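Local coordinates for 14-3-3 protein (Cryptosporidium parvum, PDB 3EFZ), which belongs to the 14-3-3 family of cell-regulation proteins and probably binds phosphoserine-containing partner proteins as a two-chain assembly, at residues L118-S121 with E122-I125; L151-Y154 with K155-L159; E162-N165 with Q166-Q170. All blocks are in the same frame, centred on the assembly; numbering follows the deposited sequence. Where two conformers were deposited one is given.

Interaction 1 (L118-S121 with E122-I125); sequences LLES and EDVI
S121 and I125 meet through the backbone: I125 N donates to S121 O at 3.1 Å, with 174° at the hydrogen. This is one rung of the alpha-helical i to i+4 ladder in helix 100-131, a long member of the all-helical 14-3-3 fold. V124 N gives E120 O a 3.0 Å bond, and D123 N reaches L119 O at 3.2 Å, whereas E122 N to L118 O is weak at 3.4 Å. Tight packing belongs to the side formed by S121, V124 and I125. I125 folds back over the turn so that CG1 rests 3.4 Å from S121 O, and V124 CG2 comes equally near E120 O, at 3.4 Å. Helix 138-158 closes this side, with L151 against S121 and V124 and M152 against I125. A chi1 of 66° tucks S121 OG in beside its own backbone, where it bonds to I117 O one turn back.

The side bearing L118 and L119 is looser, and L119 is exposed. Their CB atoms point away from residues 122-125, and carbonyl oxygens make most of the local contact there. Acidic ends also find their partners elsewhere: E120 pairs with R74, D123 with R126 and E122 with K155. The carboxylate planes of E120 and D123 are 12° apart, with E120 OE2 5.9 Å from D123 OD2; the separate arginines probably ease the repulsion between them. The closest approach of these two side chains is lopsided: the stem of E120 meets the tip of D123, with E120 CG 4.1 Å from D123 OD2.

Interaction 2 (L151-Y154 with K155-L159); sequences LMRY and KAEIL
M152 lays its thioether end along the K155 side chain, the two running side by side and pointing the same way. M152 CE sits 3.7 Å from K155 NZ, and further back M152 SD is 4.1 Å from K155 CD. The methionine bends at chi2 (-57°) to bring its sulfur and methyl alongside, while the lysine stays extended beyond CG. At its root K155 CG brushes L151 O at 3.3 Å, and its NZ is turned to E122 of helix 100-131. C167 of helix 161-185 also packs on K155, burying the aliphatic chain between neighbouring helices.

On another side of the same helix lies the basic pocket of the 14-3-3 groove, where R153, with R79, is predicted to meet the phosphoserine of a bound protein. E157 sits among these arginines. Its OE2 forms a salt bridge with R79 but stays 4.4 Å from R153 NH1, beyond a salt bridge. R153 is positioned from elsewhere, its NE hydrogen-bonding to Y175. The two arginines lie close together, and the E157 carboxylate probably offsets part of their charge.

Backbone bonding becomes less regular here: E157 N shares itself between R153 O at 3.2 Å and Y154 O at 3.3 Å, both weak bonds, and K155 O accepts from both I158 N and L159 N. A water ties main chain to side chain, donating to Y154 O at 2.8 Å and to E157 OE1 at 2.6 Å.

Interaction 3 (E162-N165 with Q166-Q170); sequences EEKN and QCIKQ
The Q166 amide and the E162 carboxylate are turned only 22° from each other, yet they do not stack: the two side chains cross at about a right angle, and the amide touches the stem of the glutamate instead. Q166 OE1 lies 4.1 Å from E162 CG. One face of the amide lies over the main chain, with E163 CA standing 4.1 Å from Q166 CD, and E162 O comes in obliquely on the same side. Q166 is extended beyond CG, with chi1 at -59°, which draws CG down to 3.3 Å from E162 O and lays the chain back along the preceding turn. This end of the contact is exposed. The second amide, that of N165, runs beside I168 and sets OD1 4.1 Å from its CD1.

K164 flanks the same methyl: its CG is 3.9 Å from I168 CD1, and the two chains lie side by side. With CG anti to the backbone N (chi1 173°), the extended lysine runs alongside the isoleucine, its aliphatic part making the contact. I168 is buried further by L209, L210 and A156, while C167 packs on A156 and L159.

Beneath the side chains the backbone bonds are regular. Q166 N meets E162 O at 2.7 Å, nearly along the C=O axis, I168 N meets K164 O at 2.9 Å, and C167 N meets E163 O at 3.2 Å. E163 OE1 reaches back to K160 N, just ahead of the helix. Exposed polar residues on one side, with C167 and I168 buried on another, make this an amphipathic opening to helix 161-185, which packs on helix 138-158 within the helical array of the 14-3-3 fold.

Overall arrangement
The three contacts come in series along the chain, each within a single helix: interaction 1 on helix 100-131, interaction 2 on 138-158 and interaction 3 on 161-185. Interaction 2 is the middle layer, its centre 11 Å from that of interaction 1 and 8 Å from that of interaction 3, and it touches both. Interactions 1 and 3 are 15 Å apart between centres and do not meet, their nearest atoms being about 6 Å apart. Consecutive helices thus pack in sequence order, as in the 14-3-3 fold, and the middle one carries R153, which with R79 of helix 63-81 makes up the predicted phosphoserine site.

Interaction 1 (L118-S121 with E122-I125)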
ATOM      1  N   LEU B 118      -7.218 -12.414   2.141  1.00 35.42           N
ATOM      2  CA  LEU B 118      -7.190 -13.893   2.199  1.00 36.18           C
ATOM      3  C   LEU B 118      -6.376 -14.542   1.083  1.00 36.62           C
ATOM      4  O   LEU B 118      -5.545 -15.401   1.342  1.00 36.42           O
ATOM      5  CB  LEU B 118      -8.593 -14.494   2.170  1.00 35.51           C
ATOM      6  CG  LEU B 118      -9.527 -14.156   3.332  1.00 35.35           C
ATOM      7  CD1 LEU B 118     -10.891 -14.720   3.031  1.00 31.49           C
ATOM      8  CD2 LEU B 118      -8.986 -14.677   4.677  1.00 32.87           C
ATOM      9  N   LEU B 119      -6.655 -14.140  -0.156  1.00 37.18           N
ATOM     10  CA  LEU B 119      -6.039 -14.735  -1.330  1.00 37.55           C
ATOM     11  C   LEU B 119      -4.569 -14.372  -1.439  1.00 37.65           C
ATOM     12  O   LEU B 119      -3.735 -15.246  -1.700  1.00 38.65           O
ATOM     13  CB  LEU B 119      -6.789 -14.331  -2.603  1.00 37.24           C
ATOM     14  CG  LEU B 119      -8.156 -14.990  -2.801  1.00 38.53           C
ATOM     15  CD1 LEU B 119      -8.950 -14.314  -3.918  1.00 39.15           C
ATOM     16  CD2 LEU B 119      -8.011 -16.484  -3.080  1.00 39.30           C
ATOM     17  N   GLU B 120      -4.248 -13.102  -1.212  1.00 37.22           N
ATOM     18  CA  GLU B 120      -2.885 -12.613  -1.399  1.00 37.24           C
ATOM     19  C   GLU B 120      -1.968 -12.955  -0.245  1.00 37.53           C
ATOM     20  O   GLU B 120      -0.764 -13.102  -0.421  1.00 36.93           O
ATOM     21  CB  GLU B 120      -2.873 -11.111  -1.720  1.00 36.85           C
ATOM     22  CG  GLU B 120      -3.413 -10.814  -3.121  1.00 36.90           C
ATOM     23  CD  GLU B 120      -3.895  -9.373  -3.285  1.00 38.46           C
ATOM     24  OE1 GLU B 120      -3.489  -8.506  -2.478  1.00 36.23           O
ATOM     25  OE2 GLU B 120      -4.671  -9.108  -4.229  1.00 36.77           O
ATOM     26  N   SER B 121      -2.523 -13.079   0.950  1.00 37.84           N
ATOM     27  CA  SER B 121      -1.707 -13.570   2.046  1.00 38.28           C
ATOM     28  C   SER B 121      -1.307 -15.056   1.832  1.00 37.81           C
ATOM     29  O   SER B 121      -0.195 -15.452   2.161  1.00 38.12           O
ATOM     30  CB  SER B 121      -2.354 -13.267   3.412  1.00 38.02           C
ATOM     31  OG  SER B 121      -3.554 -13.993   3.581  1.00 40.69           O
ATOM     32  N   GLU B 122      -2.188 -15.870   1.254  1.00 37.92           N
ATOM     33  CA  GLU B 122      -1.795 -17.225   0.914  0.50 37.12           C
ATOM     34  C   GLU B 122      -0.682 -17.207  -0.161  1.00 37.52           C
ATOM     35  O   GLU B 122       0.260 -18.005  -0.074  1.00 37.01           O
ATOM     36  CB  GLU B 122      -3.020 -18.059   0.516  0.50 37.13           C
ATOM     37  CG  GLU B 122      -2.791 -19.556   0.338  0.50 35.17           C
ATOM     38  CD  GLU B 122      -2.088 -20.236   1.496  0.50 33.19           C
ATOM     39  OE1 GLU B 122      -1.322 -21.173   1.217  0.50 32.95           O
ATOM     40  OE2 GLU B 122      -2.299 -19.857   2.667  0.50 31.51           O
ATOM     41  N   ASP B 123      -0.758 -16.270  -1.120  1.00 37.07           N
ATOM     42  CA  ASP B 123       0.284 -16.062  -2.127  1.00 37.24           C
ATOM     43  C   ASP B 123       1.653 -15.804  -1.471  1.00 37.01           C
ATOM     44  O   ASP B 123       2.631 -16.479  -1.790  1.00 37.16           O
ATOM     45  CB  ASP B 123      -0.048 -14.876  -3.048  1.00 38.22           C
ATOM     46  CG  ASP B 123      -1.114 -15.190  -4.112  1.00 40.51           C
ATOM     47  OD1 ASP B 123      -1.362 -16.388  -4.421  1.00 41.09           O
ATOM     48  OD2 ASP B 123      -1.688 -14.202  -4.665  1.00 42.56           O
ATOM     49  N   VAL B 124       1.718 -14.834  -0.560  1.00 36.57           N
ATOM     50  CA  VAL B 124       2.962 -14.499   0.148  1.00 36.35           C
ATOM     51  C   VAL B 124       3.546 -15.723   0.892  1.00 36.16           C
ATOM     52  O   VAL B 124       4.726 -16.017   0.762  1.00 35.83           O
ATOM     53  CB  VAL B 124       2.757 -13.359   1.161  1.00 36.13           C
ATOM     54  CG1 VAL B 124       4.030 -13.113   1.971  1.00 36.55           C
ATOM     55  CG2 VAL B 124       2.302 -12.076   0.473  1.00 36.29           C
ATOM     56  N   ILE B 125       2.711 -16.395   1.677  1.00 35.86           N
ATOM     57  CA  ILE B 125       3.069 -17.616   2.418  1.00 36.29           C
ATOM     58  C   ILE B 125       3.698 -18.698   1.543  1.00 36.71           C
ATOM     59  O   ILE B 125       4.748 -19.237   1.885  1.00 36.97           O
ATOM     60  CB  ILE B 125       1.861 -18.171   3.229  1.00 35.98           C
ATOM     61  CG1 ILE B 125       1.614 -17.259   4.439  1.00 36.97           C
ATOM     62  CG2 ILE B 125       2.125 -19.628   3.707  1.00 35.75           C
ATOM     63  CD1 ILE B 125       0.229 -17.342   5.049  1.00 37.83           C
TER

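Interaction 2 (L151-Y154 with K155-L159)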
ATOM      1  N   LEU B 151       0.374 -12.835   8.900  1.00 36.02           N
ATOM      2  CA  LEU B 151      -0.600 -13.138   7.841  1.00 36.38           C
ATOM      3  C   LEU B 151      -1.694 -14.124   8.261  1.00 36.27           C
ATOM      4  O   LEU B 151      -2.837 -13.977   7.857  1.00 36.34           O
ATOM      5  CB  LEU B 151       0.090 -13.645   6.567  1.00 36.32           C
ATOM      6  CG  LEU B 151       1.019 -12.698   5.794  1.00 37.31           C
ATOM      7  CD1 LEU B 151       1.623 -13.460   4.660  1.00 38.07           C
ATOM      8  CD2 LEU B 151       0.314 -11.433   5.285  1.00 36.63           C
ATOM      9  N   MET B 152      -1.347 -15.125   9.057  1.00 36.21           N
ATOM     10  CA  MET B 152      -2.362 -15.979   9.670  1.00 36.89           C
ATOM     11  C   MET B 152      -3.320 -15.216  10.612  1.00 36.57           C
ATOM     12  O   MET B 152      -4.533 -15.472  10.636  1.00 35.50           O
ATOM     13  CB  MET B 152      -1.700 -17.151  10.405  1.00 37.38           C
ATOM     14  CG  MET B 152      -1.229 -18.252   9.479  1.00 38.47           C
ATOM     15  SD  MET B 152      -2.561 -18.903   8.456  1.00 42.77           S
ATOM     16  CE  MET B 152      -1.670 -19.044   6.927  1.00 41.42           C
ATOM     17  N   ARG B 153      -2.750 -14.295  11.394  1.00 37.16           N
ATOM     18  CA  ARG B 153      -3.513 -13.407  12.298  1.00 37.04           C
ATOM     19  C   ARG B 153      -4.492 -12.556  11.496  1.00 36.96           C
ATOM     20  O   ARG B 153      -5.633 -12.340  11.929  1.00 36.47           O
ATOM     21  CB  ARG B 153      -2.565 -12.523  13.143  1.00 36.78           C
ATOM     22  CG  ARG B 153      -3.234 -11.426  14.000  1.00 37.16           C
ATOM     23  CD  ARG B 153      -2.291 -10.890  15.115  1.00 37.68           C
ATOM     24  NE  ARG B 153      -1.034 -10.337  14.570  1.00 37.03           N
ATOM     25  CZ  ARG B 153      -0.891  -9.089  14.133  1.00 37.05           C
ATOM     26  NH1 ARG B 153      -1.912  -8.232  14.197  1.00 36.44           N
ATOM     27  NH2 ARG B 153       0.277  -8.687  13.632  1.00 37.68           N
ATOM     28  N   TYR B 154      -4.054 -12.093  10.322  1.00 36.65           N
ATOM     29  CA  TYR B 154      -4.932 -11.320   9.441  1.00 36.56           C
ATOM     30  C   TYR B 154      -6.104 -12.146   8.924  1.00 36.41           C
ATOM     31  O   TYR B 154      -7.212 -11.632   8.827  1.00 36.29           O
ATOM     32  CB  TYR B 154      -4.171 -10.746   8.244  1.00 36.88           C
ATOM     33  CG  TYR B 154      -3.071  -9.737   8.553  1.00 37.87           C
ATOM     34  CD1 TYR B 154      -2.897  -9.172   9.829  1.00 36.75           C
ATOM     35  CD2 TYR B 154      -2.215  -9.324   7.532  1.00 39.47           C
ATOM     36  CE1 TYR B 154      -1.885  -8.244  10.065  1.00 37.67           C
ATOM     37  CE2 TYR B 154      -1.217  -8.391   7.747  1.00 39.70           C
ATOM     38  CZ  TYR B 154      -1.047  -7.866   9.003  1.00 40.02           C
ATOM     39  OH  TYR B 154      -0.037  -6.942   9.134  1.00 42.13           O
ATOM     40  N   LYS B 155      -5.852 -13.411   8.572  1.00 36.42           N
ATOM     41  CA  LYS B 155      -6.899 -14.292   8.018  1.00 36.47           C
ATOM     42  C   LYS B 155      -7.917 -14.555   9.117  1.00 36.02           C
ATOM     43  O   LYS B 155      -9.121 -14.562   8.868  1.00 36.42           O
ATOM     44  CB  LYS B 155      -6.335 -15.637   7.513  1.00 36.31           C
ATOM     45  CG  LYS B 155      -5.341 -15.587   6.350  1.00 37.04           C
ATOM     46  CD  LYS B 155      -5.107 -17.000   5.794  1.00 37.06           C
ATOM     47  CE  LYS B 155      -4.025 -17.011   4.737  1.00 41.18           C
ATOM     48  NZ  LYS B 155      -3.879 -18.349   4.043  1.00 42.80           N
ATOM     49  N   ALA B 156      -7.397 -14.766  10.326  1.00 35.61           N
ATOM     50  CA  ALA B 156      -8.167 -14.997  11.547  1.00 35.08           C
ATOM     51  C   ALA B 156      -9.123 -13.849  11.897  1.00 34.70           C
ATOM     52  O   ALA B 156     -10.145 -14.083  12.525  1.00 35.15           O
ATOM     53  CB  ALA B 156      -7.209 -15.258  12.719  1.00 34.53           C
ATOM     54  N   GLU B 157      -8.771 -12.617  11.522  1.00 34.77           N
ATOM     55  CA  GLU B 157      -9.630 -11.442  11.725  1.00 34.50           C
ATOM     56  C   GLU B 157     -10.800 -11.422  10.739  1.00 34.46           C
ATOM     57  O   GLU B 157     -11.816 -10.733  10.960  1.00 34.96           O
ATOM     58  CB  GLU B 157      -8.823 -10.143  11.565  1.00 34.55           C
ATOM     59  CG  GLU B 157      -7.657  -9.973  12.510  1.00 34.46           C
ATOM     60  CD  GLU B 157      -6.835  -8.709  12.208  1.00 35.40           C
ATOM     61  OE1 GLU B 157      -6.840  -8.250  11.045  1.00 34.04           O
ATOM     62  OE2 GLU B 157      -6.181  -8.175  13.126  1.00 33.57           O
ATOM     63  N   ILE B 158     -10.627 -12.145   9.631  1.00 34.05           N
ATOM     64  CA  ILE B 158     -11.603 -12.200   8.552  1.00 33.36           C
ATOM     65  C   ILE B 158     -12.501 -13.433   8.666  1.00 33.42           C
ATOM     66  O   ILE B 158     -13.720 -13.334   8.523  1.00 33.57           O
ATOM     67  CB  ILE B 158     -10.903 -12.209   7.160  1.00 33.27           C
ATOM     68  CG1 ILE B 158     -10.063 -10.934   6.980  1.00 33.17           C
ATOM     69  CG2 ILE B 158     -11.924 -12.400   6.032  1.00 32.24           C
ATOM     70  CD1 ILE B 158      -9.306 -10.869   5.681  1.00 33.51           C
ATOM     71  N   LEU B 159     -11.879 -14.587   8.894  1.00 33.76           N
ATOM     72  CA  LEU B 159     -12.565 -15.879   8.901  1.00 34.13           C
ATOM     73  C   LEU B 159     -13.431 -16.107  10.145  1.00 34.72           C
ATOM     74  O   LEU B 159     -13.319 -15.380  11.135  1.00 34.65           O
ATOM     75  CB  LEU B 159     -11.557 -17.017   8.663  1.00 34.03           C
ATOM     76  CG  LEU B 159     -10.834 -17.007   7.285  1.00 33.22           C
ATOM     77  CD1 LEU B 159      -9.716 -18.046   7.240  1.00 35.55           C
ATOM     78  CD2 LEU B 159     -11.752 -17.174   6.067  1.00 34.26           C
TER
HETATM   79  O   HOH W   1      -7.393  -8.838   8.605  1.00 31.15           O

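Interaction 3 (E162-N165 with Q166-Q170)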
ATOM      1  N   GLU B 162     -14.495 -22.208  13.005  1.00 37.55           N
ATOM      2  CA  GLU B 162     -13.386 -23.138  13.076  1.00 37.74           C
ATOM      3  C   GLU B 162     -12.237 -22.688  12.167  1.00 38.00           C
ATOM      4  O   GLU B 162     -11.068 -22.708  12.579  1.00 38.01           O
ATOM      5  CB  GLU B 162     -13.862 -24.563  12.769  1.00 37.81           C
ATOM      6  CG  GLU B 162     -13.177 -25.642  13.608  1.00 39.80           C
ATOM      7  CD  GLU B 162     -13.154 -25.342  15.127  1.00 41.24           C
ATOM      8  OE1 GLU B 162     -14.244 -25.132  15.723  1.00 41.33           O
ATOM      9  OE2 GLU B 162     -12.039 -25.328  15.712  1.00 40.41           O
ATOM     10  N   GLU B 163     -12.584 -22.233  10.963  1.00 37.76           N
ATOM     11  CA  GLU B 163     -11.612 -21.747   9.998  1.00 38.54           C
ATOM     12  C   GLU B 163     -10.790 -20.615  10.638  1.00 38.04           C
ATOM     13  O   GLU B 163      -9.579 -20.531  10.456  1.00 38.98           O
ATOM     14  CB  GLU B 163     -12.302 -21.365   8.657  1.00 38.27           C
ATOM     15  CG  GLU B 163     -12.731 -19.898   8.487  1.00 39.53           C
ATOM     16  CD  GLU B 163     -13.847 -19.647   7.432  1.00 40.31           C
ATOM     17  OE1 GLU B 163     -14.806 -18.898   7.762  1.00 39.31           O
ATOM     18  OE2 GLU B 163     -13.773 -20.177   6.284  1.00 41.97           O
ATOM     19  N   LYS B 164     -11.458 -19.773  11.422  1.00 37.63           N
ATOM     20  CA  LYS B 164     -10.810 -18.755  12.250  1.00 36.93           C
ATOM     21  C   LYS B 164      -9.903 -19.392  13.306  1.00 36.56           C
ATOM     22  O   LYS B 164      -8.734 -19.042  13.410  1.00 35.70           O
ATOM     23  CB  LYS B 164     -11.871 -17.882  12.919  1.00 36.76           C
ATOM     24  CG  LYS B 164     -11.364 -16.880  13.937  1.00 37.61           C
ATOM     25  CD  LYS B 164     -12.531 -16.058  14.482  1.00 37.67           C
ATOM     26  CE  LYS B 164     -12.055 -15.026  15.477  1.00 40.89           C
ATOM     27  NZ  LYS B 164     -13.143 -14.081  15.898  1.00 43.55           N
ATOM     28  N   ASN B 165     -10.451 -20.327  14.081  1.00 36.31           N
ATOM     29  CA  ASN B 165      -9.688 -21.005  15.121  1.00 36.25           C
ATOM     30  C   ASN B 165      -8.446 -21.723  14.598  1.00 36.06           C
ATOM     31  O   ASN B 165      -7.413 -21.730  15.261  1.00 35.39           O
ATOM     32  CB  ASN B 165     -10.576 -21.954  15.925  1.00 36.42           C
ATOM     33  CG  ASN B 165     -11.524 -21.211  16.873  1.00 37.83           C
ATOM     34  OD1 ASN B 165     -11.302 -20.041  17.215  1.00 39.30           O
ATOM     35  ND2 ASN B 165     -12.572 -21.898  17.315  1.00 36.12           N
ATOM     36  N   GLN B 166      -8.550 -22.310  13.408  1.00 36.19           N
ATOM     37  CA  GLN B 166      -7.399 -22.960  12.775  1.00 36.51           C
ATOM     38  C   GLN B 166      -6.346 -21.935  12.393  1.00 35.91           C
ATOM     39  O   GLN B 166      -5.167 -22.207  12.527  1.00 35.95           O
ATOM     40  CB  GLN B 166      -7.794 -23.763  11.531  1.00 36.17           C
ATOM     41  CG  GLN B 166      -8.804 -24.894  11.726  1.00 36.88           C
ATOM     42  CD  GLN B 166      -9.490 -25.265  10.414  1.00 38.03           C
ATOM     43  OE1 GLN B 166     -10.676 -25.613  10.385  1.00 40.21           O
ATOM     44  NE2 GLN B 166      -8.747 -25.154   9.310  1.00 38.66           N
ATOM     45  N   CYS B 167      -6.756 -20.763  11.900  1.00 36.47           N
ATOM     46  CA  CYS B 167      -5.784 -19.702  11.594  1.00 36.59           C
ATOM     47  C   CYS B 167      -5.122 -19.165  12.856  1.00 36.40           C
ATOM     48  O   CYS B 167      -3.939 -18.839  12.840  1.00 36.30           O
ATOM     49  CB  CYS B 167      -6.397 -18.533  10.788  1.00 37.02           C
ATOM     50  SG  CYS B 167      -6.823 -18.970   9.098  1.00 39.25           S
ATOM     51  N   ILE B 168      -5.884 -19.050  13.944  1.00 36.56           N
ATOM     52  CA  ILE B 168      -5.298 -18.615  15.212  1.00 36.93           C
ATOM     53  C   ILE B 168      -4.279 -19.660  15.678  1.00 37.64           C
ATOM     54  O   ILE B 168      -3.165 -19.310  16.090  1.00 37.72           O
ATOM     55  CB  ILE B 168      -6.367 -18.336  16.294  1.00 36.95           C
ATOM     56  CG1 ILE B 168      -7.180 -17.086  15.927  1.00 37.27           C
ATOM     57  CG2 ILE B 168      -5.707 -18.143  17.667  1.00 36.37           C
ATOM     58  CD1 ILE B 168      -8.547 -17.018  16.568  1.00 35.37           C
ATOM     59  N   LYS B 169      -4.650 -20.935  15.585  1.00 38.19           N
ATOM     60  CA  LYS B 169      -3.730 -22.014  15.936  1.00 39.22           C
ATOM     61  C   LYS B 169      -2.449 -21.986  15.094  1.00 39.30           C
ATOM     62  O   LYS B 169      -1.370 -22.103  15.658  1.00 39.20           O
ATOM     63  CB  LYS B 169      -4.390 -23.389  15.898  1.00 39.36           C
ATOM     64  CG  LYS B 169      -3.451 -24.452  16.458  1.00 41.94           C
ATOM     65  CD  LYS B 169      -4.026 -25.842  16.495  1.00 44.95           C
ATOM     66  CE  LYS B 169      -2.934 -26.825  16.979  1.00 47.07           C
ATOM     67  NZ  LYS B 169      -1.665 -26.690  16.166  1.00 48.36           N
ATOM     68  N   GLN B 170      -2.566 -21.807  13.769  1.00 39.39           N
ATOM     69  CA  GLN B 170      -1.389 -21.686  12.888  1.00 40.09           C
ATOM     70  C   GLN B 170      -0.540 -20.464  13.205  1.00 39.36           C
ATOM     71  O   GLN B 170       0.672 -20.518  13.045  1.00 39.07           O
ATOM     72  CB  GLN B 170      -1.755 -21.638  11.389  1.00 40.45           C
ATOM     73  CG  GLN B 170      -2.333 -22.914  10.766  1.00 42.16           C
ATOM     74  CD  GLN B 170      -2.691 -22.734   9.282  1.00 42.78           C
ATOM     75  OE1 GLN B 170      -1.808 -22.583   8.429  1.00 47.47           O
ATOM     76  NE2 GLN B 170      -3.988 -22.762   8.971  1.00 46.18           N
TER